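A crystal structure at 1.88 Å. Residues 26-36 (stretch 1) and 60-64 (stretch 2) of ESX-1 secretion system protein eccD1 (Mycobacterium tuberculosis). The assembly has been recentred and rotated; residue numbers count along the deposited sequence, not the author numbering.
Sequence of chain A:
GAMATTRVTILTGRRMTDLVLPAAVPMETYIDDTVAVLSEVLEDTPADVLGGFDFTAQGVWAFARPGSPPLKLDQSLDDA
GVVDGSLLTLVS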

# COMPACT_ATOMS: atom_id res chain seq x y z
N PRO A 26 4.83 -6.92 8.60
CA PRO A 26 5.71 -5.92 9.18
C PRO A 26 5.60 -4.57 8.48
O PRO A 26 5.47 -4.50 7.26
CB PRO A 26 7.10 -6.52 9.01
CG PRO A 26 6.85 -7.98 9.08
CD PRO A 26 5.57 -8.16 8.31
N MET A 27 5.62 -3.52 9.28
CA MET A 27 5.55 -2.15 8.77
C MET A 27 6.61 -1.81 7.72
O MET A 27 6.30 -1.13 6.75
CB MET A 27 5.60 -1.17 9.92
CG MET A 27 4.28 -1.01 10.68
SD MET A 27 4.36 -0.03 12.20
CE MET A 27 4.72 -1.27 13.44
N GLU A 28 7.82 -2.34 7.86
CA GLU A 28 8.90 -2.12 6.87
C GLU A 28 8.54 -2.56 5.44
O GLU A 28 9.09 -2.04 4.48
CB GLU A 28 10.23 -2.78 7.31
CG GLU A 28 10.17 -4.28 7.53
CD GLU A 28 11.33 -4.85 8.35
OE1 GLU A 28 12.17 -4.07 8.88
OE2 GLU A 28 11.39 -6.09 8.47
N THR A 29 7.59 -3.50 5.31
CA THR A 29 7.23 -4.08 4.02
C THR A 29 6.47 -3.08 3.14
O THR A 29 6.56 -3.13 1.91
CB THR A 29 6.35 -5.35 4.21
OG1 THR A 29 6.95 -6.21 5.20
CG2 THR A 29 6.21 -6.11 2.91
N TYR A 30 5.76 -2.14 3.76
CA TYR A 30 4.93 -1.20 3.01
C TYR A 30 5.14 0.26 3.35
O TYR A 30 4.53 1.12 2.73
CB TYR A 30 3.43 -1.57 3.17
CG TYR A 30 2.95 -1.55 4.61
CD1 TYR A 30 2.48 -0.37 5.19
CD2 TYR A 30 2.95 -2.70 5.36
CE1 TYR A 30 2.04 -0.35 6.51
CE2 TYR A 30 2.50 -2.71 6.68
CZ TYR A 30 2.04 -1.52 7.24
OH TYR A 30 1.61 -1.53 8.55
N ILE A 31 6.01 0.58 4.29
CA ILE A 31 6.10 1.98 4.69
C ILE A 31 6.60 2.91 3.57
O ILE A 31 6.13 4.05 3.43
CB ILE A 31 6.95 2.18 5.95
CG1 ILE A 31 6.86 3.65 6.39
CG2 ILE A 31 8.37 1.72 5.71
CD1 ILE A 31 7.17 3.89 7.82
N ASP A 32 7.53 2.43 2.75
CA ASP A 32 8.15 3.31 1.75
C ASP A 32 7.13 3.74 0.68
O ASP A 32 7.05 4.91 0.33
CB ASP A 32 9.38 2.67 1.14
CG ASP A 32 10.55 2.62 2.12
OD1 ASP A 32 10.81 3.63 2.87
OD2 ASP A 32 11.23 1.59 2.12
N ASP A 33 6.34 2.80 0.19
CA ASP A 33 5.30 3.15 -0.77
C ASP A 33 4.12 3.93 -0.12
O ASP A 33 3.46 4.72 -0.80
CB ASP A 33 4.83 1.93 -1.56
CG ASP A 33 5.82 1.49 -2.68
OD1 ASP A 33 6.93 2.07 -2.82
OD2 ASP A 33 5.50 0.55 -3.43
N THR A 34 3.89 3.75 1.19
CA THR A 34 2.93 4.58 1.95
C THR A 34 3.36 6.04 1.91
O THR A 34 2.55 6.93 1.63
CB THR A 34 2.76 4.09 3.43
OG1 THR A 34 2.28 2.74 3.44
CG2 THR A 34 1.79 4.93 4.21
N VAL A 35 4.64 6.28 2.18
CA VAL A 35 5.18 7.63 2.14
C VAL A 35 5.00 8.18 0.73
O VAL A 35 4.58 9.31 0.54
CB VAL A 35 6.68 7.65 2.56
CG1 VAL A 35 7.31 8.99 2.24
CG2 VAL A 35 6.82 7.31 4.03
N ALA A 36 5.29 7.35 -0.27
CA ALA A 36 5.22 7.79 -1.65
C ALA A 36 3.79 8.17 -2.08
O ALA A 36 3.56 9.19 -2.73
CB ALA A 36 5.82 6.74 -2.55
N VAL A 60 15.43 7.15 7.66
CA VAL A 60 14.65 5.93 7.64
C VAL A 60 13.28 6.29 8.15
O VAL A 60 13.18 6.76 9.28
CB VAL A 60 15.33 4.88 8.56
CG1 VAL A 60 14.53 3.59 8.60
CG2 VAL A 60 16.76 4.63 8.11
N TRP A 61 12.25 6.09 7.33
CA TRP A 61 10.86 6.39 7.71
C TRP A 61 10.26 5.32 8.64
O TRP A 61 10.54 4.14 8.48
CB TRP A 61 9.97 6.51 6.48
CG TRP A 61 10.19 7.75 5.68
CD1 TRP A 61 10.84 7.85 4.50
CD2 TRP A 61 9.75 9.07 6.01
NE1 TRP A 61 10.83 9.16 4.06
CE2 TRP A 61 10.18 9.93 4.99
CE3 TRP A 61 9.03 9.60 7.09
CZ2 TRP A 61 9.90 11.31 4.98
CZ3 TRP A 61 8.75 10.99 7.09
CH2 TRP A 61 9.20 11.82 6.04
N ALA A 62 9.43 5.74 9.59
CA ALA A 62 8.68 4.81 10.45
C ALA A 62 7.38 5.49 10.82
O ALA A 62 7.23 6.71 10.64
CB ALA A 62 9.47 4.44 11.69
N PHE A 63 6.44 4.69 11.31
CA PHE A 63 5.20 5.21 11.89
C PHE A 63 5.43 5.49 13.37
O PHE A 63 6.24 4.83 14.03
CB PHE A 63 4.09 4.20 11.79
CG PHE A 63 3.68 3.88 10.39
CD1 PHE A 63 2.84 4.73 9.68
CD2 PHE A 63 4.12 2.71 9.76
CE1 PHE A 63 2.43 4.42 8.39
CE2 PHE A 63 3.71 2.41 8.46
CZ PHE A 63 2.86 3.27 7.78
N ALA A 64 4.72 6.49 13.87
CA ALA A 64 4.76 6.81 15.28
C ALA A 64 3.41 7.34 15.71
O ALA A 64 2.72 8.04 14.96
CB ALA A 64 5.83 7.85 15.56
O HOH W 1 12.78 4.61 4.73

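The first turns of a helix lie across a short strand, and almost everything that holds them together is shape. Helix 31-36 and strand 62-64 run at 76° to one another, with their axes 9.7 Å apart at closest approach, a gap wide enough for side chains to fill. The backbones come nearest at I31 and A62, whose CA atoms are 6.9 Å apart. No direct hydrogen bond crosses the interface; the helix bonds within stretch 1 include V35 N to I31 O at 3.0 Å.

I31 is the central bump. Its CA-to-CB bond points toward the strand, and with both chi angles near t the side chain reaches out in extended form, so that CD1 settles against the backbone itself, 3.2 Å from A62 CA and 3.4 Å from W61 O. At A62 the CA-to-CB bond points away, so the helix-facing side of the backbone is open to the methyl. W61 and F63, by contrast, point toward the helix and wall the hollow in. I31 CD1 lies 4.1 Å from W61 CB and also sits over one face of the F63 ring, 4.1 Å from its centroid and 26° off the normal, a CH-pi contact in which a slightly polarised methyl meets the pi cloud.

F63 is the larger bump offered in return, and several helix-side residues shape its pocket. T34 CG2 meets the ring's edge, 4.1 Å from F63 CZ. M27 SD approaches obliquely, 3.7 Å from F63 CD2; its long, flexible side chain brings a polarisable sulfur to the aromatic ring. Y30 points its CA-to-CB bond sideways, but its ring swings nearer, placing CE1 3.8 Å from F63 CE2. Threonine serves T34's place doubly: while its methyl touches F63, its hydroxyl OG1 donates to Y30 O at 2.9 Å, satisfying a polar group within a buried setting.

One turn on from I31, V35 also faces the strand stretch. Its CG2 methyl lies over one face of W61, 4.0 Å from the centroid of the five-membered ring and 18° off the normal, a second CH-pi contact. The compact, branched valine fits against the broad, flat indole.

At the exposed margin, water does what direct bonding does not. Water 1 donates to D32 OD1 at 2.9 Å and accepts from W61 N at 3.0 Å, so the carboxylate and the backbone amide are linked across a space that neither closes alone. The contact buries 401 Å², both sides summed.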